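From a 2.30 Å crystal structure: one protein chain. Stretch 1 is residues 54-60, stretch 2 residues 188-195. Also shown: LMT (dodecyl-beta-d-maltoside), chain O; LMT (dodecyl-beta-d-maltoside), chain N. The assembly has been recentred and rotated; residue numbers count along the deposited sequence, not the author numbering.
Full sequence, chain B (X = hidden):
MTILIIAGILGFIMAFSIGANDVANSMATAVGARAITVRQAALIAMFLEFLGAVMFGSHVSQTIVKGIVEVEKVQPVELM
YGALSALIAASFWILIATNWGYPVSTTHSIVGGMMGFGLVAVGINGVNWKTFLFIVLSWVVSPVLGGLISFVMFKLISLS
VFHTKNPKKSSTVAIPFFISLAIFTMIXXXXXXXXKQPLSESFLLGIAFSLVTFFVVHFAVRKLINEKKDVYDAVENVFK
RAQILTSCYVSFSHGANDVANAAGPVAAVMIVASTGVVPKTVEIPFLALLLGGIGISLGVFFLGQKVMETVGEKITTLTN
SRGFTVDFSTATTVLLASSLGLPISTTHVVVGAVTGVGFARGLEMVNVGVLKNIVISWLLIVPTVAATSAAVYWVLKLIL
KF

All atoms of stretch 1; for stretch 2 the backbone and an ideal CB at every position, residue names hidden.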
# COMPACT_ATOMS: atom_id res chain seq x y z
N VAL B 54 -3.47 10.13 -3.76
CA VAL B 54 -4.02 9.31 -4.84
C VAL B 54 -5.14 8.40 -4.34
O VAL B 54 -6.11 8.14 -5.06
CB VAL B 54 -2.88 8.50 -5.51
CG1 VAL B 54 -3.45 7.26 -6.20
CG2 VAL B 54 -2.11 9.37 -6.50
N MET B 55 -5.02 7.86 -3.13
CA MET B 55 -6.05 6.93 -2.67
C MET B 55 -7.29 7.65 -2.14
O MET B 55 -8.39 7.07 -2.17
CB MET B 55 -5.47 6.00 -1.59
CG MET B 55 -4.42 4.98 -2.12
SD MET B 55 -3.82 3.87 -0.82
CE MET B 55 -5.33 3.06 -0.28
N PHE B 56 -7.16 8.89 -1.65
CA PHE B 56 -8.29 9.53 -0.97
C PHE B 56 -8.45 11.01 -1.26
O PHE B 56 -9.35 11.61 -0.69
CB PHE B 56 -8.17 9.32 0.56
CG PHE B 56 -9.49 9.04 1.24
CD1 PHE B 56 -10.25 7.93 0.88
CD2 PHE B 56 -9.97 9.90 2.22
CE1 PHE B 56 -11.49 7.69 1.49
CE2 PHE B 56 -11.22 9.67 2.84
CZ PHE B 56 -11.99 8.56 2.47
N GLY B 57 -7.65 11.61 -2.15
CA GLY B 57 -7.64 13.05 -2.37
C GLY B 57 -8.77 13.62 -3.22
O GLY B 57 -8.93 14.85 -3.24
N SER B 58 -9.56 12.80 -3.92
CA SER B 58 -10.54 13.38 -4.83
C SER B 58 -11.74 13.99 -4.08
O SER B 58 -12.37 14.93 -4.59
CB SER B 58 -11.03 12.34 -5.85
OG SER B 58 -11.72 11.28 -5.19
N HIS B 59 -12.03 13.49 -2.88
CA HIS B 59 -13.26 13.87 -2.18
C HIS B 59 -13.24 15.32 -1.73
O HIS B 59 -14.21 16.06 -1.95
CB HIS B 59 -13.47 12.91 -1.01
CG HIS B 59 -13.35 11.48 -1.41
ND1 HIS B 59 -14.30 10.84 -2.18
CD2 HIS B 59 -12.36 10.57 -1.20
CE1 HIS B 59 -13.93 9.60 -2.41
NE2 HIS B 59 -12.76 9.40 -1.82
N VAL B 60 -12.14 15.78 -1.13
CA VAL B 60 -12.06 17.19 -0.79
C VAL B 60 -11.82 18.05 -2.03
O VAL B 60 -12.22 19.23 -2.07
CB VAL B 60 -10.97 17.41 0.29
CG1 VAL B 60 -10.85 18.91 0.63
CG2 VAL B 60 -11.28 16.59 1.52
N UNK B 188 -11.13 0.75 5.41
CA UNK B 188 -12.59 0.81 5.29
C UNK B 188 -13.02 2.07 4.55
O UNK B 188 -13.90 2.01 3.69
CB UNK B 188 -13.25 0.76 6.67
N UNK B 189 -12.37 3.21 4.82
CA UNK B 189 -12.75 4.41 4.08
C UNK B 189 -12.33 4.34 2.62
O UNK B 189 -13.06 4.81 1.74
CB UNK B 189 -12.13 5.65 4.73
N UNK B 190 -11.16 3.78 2.32
CA UNK B 190 -10.75 3.67 0.93
C UNK B 190 -11.71 2.77 0.15
O UNK B 190 -12.13 3.11 -0.96
CB UNK B 190 -9.32 3.13 0.84
N UNK B 191 -12.09 1.65 0.74
CA UNK B 191 -12.95 0.70 0.05
C UNK B 191 -14.36 1.27 -0.08
O UNK B 191 -15.01 1.11 -1.12
CB UNK B 191 -12.98 -0.64 0.79
N UNK B 192 -14.83 1.97 0.95
CA UNK B 192 -16.19 2.51 0.93
C UNK B 192 -16.29 3.73 0.02
O UNK B 192 -17.05 3.72 -0.95
CB UNK B 192 -16.64 2.88 2.35
N UNK B 193 -15.53 4.78 0.31
CA UNK B 193 -15.68 6.04 -0.42
C UNK B 193 -14.95 6.05 -1.76
O UNK B 193 -15.47 6.60 -2.73
CB UNK B 193 -15.17 7.20 0.44
N UNK B 194 -13.73 5.54 -1.84
CA UNK B 194 -13.04 5.68 -3.12
C UNK B 194 -13.47 4.61 -4.12
O UNK B 194 -13.77 4.92 -5.27
CB UNK B 194 -11.53 5.61 -2.91
N UNK B 195 -13.49 3.34 -3.69
CA UNK B 195 -13.85 2.26 -4.60
C UNK B 195 -15.36 2.04 -4.68
O UNK B 195 -15.80 1.24 -5.50
CB UNK B 195 -13.16 0.96 -4.16
C1' LMT O . -11.62 4.55 -8.51
C2' LMT O . -12.11 5.81 -9.17
C3' LMT O . -13.60 5.85 -9.49
C4' LMT O . -14.17 4.48 -9.79
C5' LMT O . -13.61 3.46 -8.81
C6' LMT O . -14.29 2.12 -8.99
O1' LMT O . -10.21 4.46 -8.77
O2' LMT O . -11.85 6.92 -8.33
O3' LMT O . -13.76 6.70 -10.60
O5' LMT O . -12.20 3.37 -9.01
O6' LMT O . -15.70 2.30 -9.02
C1 LMT O . -9.35 5.11 -7.82
C2 LMT O . -7.90 4.65 -8.12
C3 LMT O . -7.25 4.22 -6.78
C4 LMT O . -5.73 4.27 -7.02
C5 LMT O . -5.05 3.50 -5.87
C6 LMT O . -3.73 2.95 -6.43
C7 LMT O . -2.78 2.70 -5.24
C8 LMT O . -3.10 1.30 -4.64
C9 LMT O . -2.43 1.22 -3.25
C10 LMT O . -1.01 0.61 -3.38
C11 LMT O . -0.55 0.14 -2.00
C12 LMT O . 0.96 -0.13 -2.00
C1' LMT N . -13.59 -4.22 -7.09
C2' LMT N . -14.19 -5.58 -6.82
C3' LMT N . -15.33 -5.90 -7.78
C4' LMT N . -15.13 -5.21 -9.11
C5' LMT N . -14.91 -3.71 -8.93
C6' LMT N . -16.16 -2.97 -9.29
O1' LMT N . -13.15 -3.65 -5.84
O2' LMT N . -13.20 -6.58 -6.93
O3' LMT N . -16.56 -5.51 -7.20
O5' LMT N . -14.57 -3.37 -7.60
O6' LMT N . -16.09 -2.58 -10.65
C1 LMT N . -11.73 -3.70 -5.57
C2 LMT N . -11.42 -5.00 -4.79
C3 LMT N . -10.96 -4.60 -3.37
C4 LMT N . -9.51 -4.10 -3.46
C5 LMT N . -9.11 -3.77 -2.02
C6 LMT N . -7.86 -2.89 -2.04
C7 LMT N . -7.15 -3.03 -0.66
C8 LMT N . -6.31 -1.73 -0.45
C9 LMT N . -4.81 -2.01 -0.68
C10 LMT N . -4.00 -0.71 -0.42
C11 LMT N . -3.57 -0.70 1.05
C12 LMT N . -2.14 -0.18 1.20

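Position 188 begins the stretch in helical conformation, with phi/psi of -60/-40. Its ideal CB has no atom of stretch 1 within 5.5 Å. Stretch 1 sets no preference here, and many side chains would suit. The deposited residue is Ser 188, with chi1 in p; its OG is hydrogen-bonded elsewhere in the structure.

Position 189 points its CB toward stretch 1. The ideal CB lies 3.7 Å from Phe 56 CZ, at the tip of an aromatic ring. An apolar side chain would suit, and several sizes are possible. The residue is Leu 189, whose CB packs 3.7 Å from Phe 56 CZ. Its carbonyl also meets this ring: Leu 189 O is 3.3 Å from Phe 56 CE1, at the ring edge and near its plane.

Position 190 sends its CB sideways. The ideal CB is 4.1 Å from Met 55 CE and 4.9 Å from Phe 56 CD1. A methionine methyl nearby favours an apolar side chain, either aliphatic or a flat aromatic. The residue is Phe 190, with chi1 in t, and its ring comes nearer than its CB direction suggests. Met 55 CE sits over one face, 3.5 Å from the centroid of the Phe 190 ring and 9° off the ring normal, a CH-pi contact. The detergent tails also reach this ring: Phe 190 CE2 is 3.9 Å from C8 of LMT chain N.

Position 191 points away from stretch 1, which therefore does not constrain it. The residue is Val 191.

Position 192 points sideways, again with nothing of stretch 1 within 5.5 Å of its ideal CB. Stretch 1 would allow a long or polar chain as readily as a short one. The residue is Lys 192, and its end leads away.

Position 193 points toward stretch 1, between two rings. Its ideal CB is 3.9 Å from both Phe 56 CE1 and His 59 CE1. A side chain with a run of methylenes could cover the imidazole, and an apolar one would also fit. The residue is Lys 193. Its CE lies over one face of His 59, 3.8 Å from the ring centroid, in a CH-pi contact. Its NZ is hydrogen-bonded elsewhere in the structure.

Position 194 lies in a wider pi-type turn spanning 190-194. Its CB points sideways, 3.5 Å from Met 55 O and 4.1 Å from His 59 NE2. An acceptor and an imidazole nitrogen at this range suit a short hydroxyl side chain, serine or threonine. The residue is Thr 194, with chi1 in m. OG1 donates to Met 55 O at 2.7 Å. The same OG1 accepts from His 59 NE2 at 3.1 Å, with a nearly straight N-H...acceptor angle of 171°. One hydroxyl thus links two residues of stretch 1.

Position 195 is out of reach of stretch 1, but detergent lies nearby. An apolar side chain would suit the alkyl chain of LMT chain N. The residue is Leu 195, with CD1 3.8 Å from C1 of that detergent.

Stretch 2 188-195: SLFVKKTL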
# COMPACT_ATOMS: atom_id res chain seq x y z
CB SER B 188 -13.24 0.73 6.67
OG SER B 188 -12.84 1.83 7.48
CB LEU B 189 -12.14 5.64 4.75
CG LEU B 189 -12.77 5.95 6.11
CD1 LEU B 189 -11.99 7.03 6.83
CD2 LEU B 189 -14.22 6.37 5.89
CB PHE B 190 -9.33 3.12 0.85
CG PHE B 190 -8.86 2.83 -0.54
CD1 PHE B 190 -8.69 3.86 -1.45
CD2 PHE B 190 -8.56 1.53 -0.93
CE1 PHE B 190 -8.23 3.59 -2.75
CE2 PHE B 190 -8.10 1.26 -2.22
CZ PHE B 190 -7.93 2.29 -3.12
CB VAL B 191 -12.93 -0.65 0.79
CG1 VAL B 191 -14.03 -1.57 0.23
CG2 VAL B 191 -11.52 -1.29 0.68
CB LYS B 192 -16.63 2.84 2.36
CG LYS B 192 -18.04 3.42 2.45
CD LYS B 192 -19.09 2.34 2.26
CE LYS B 192 -20.47 2.92 1.96
NZ LYS B 192 -20.72 2.93 0.49
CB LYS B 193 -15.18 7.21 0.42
CG LYS B 193 -16.06 7.52 1.60
CD LYS B 193 -16.91 8.73 1.29
CE LYS B 193 -16.07 9.88 0.77
NZ LYS B 193 -16.90 11.13 0.65
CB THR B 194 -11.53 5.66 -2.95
OG1 THR B 194 -11.12 6.77 -2.15
CG2 THR B 194 -10.82 5.75 -4.31
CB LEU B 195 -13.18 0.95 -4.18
CG LEU B 195 -11.68 0.97 -4.02
CD1 LEU B 195 -11.18 -0.44 -3.77
CD2 LEU B 195 -11.00 1.59 -5.25
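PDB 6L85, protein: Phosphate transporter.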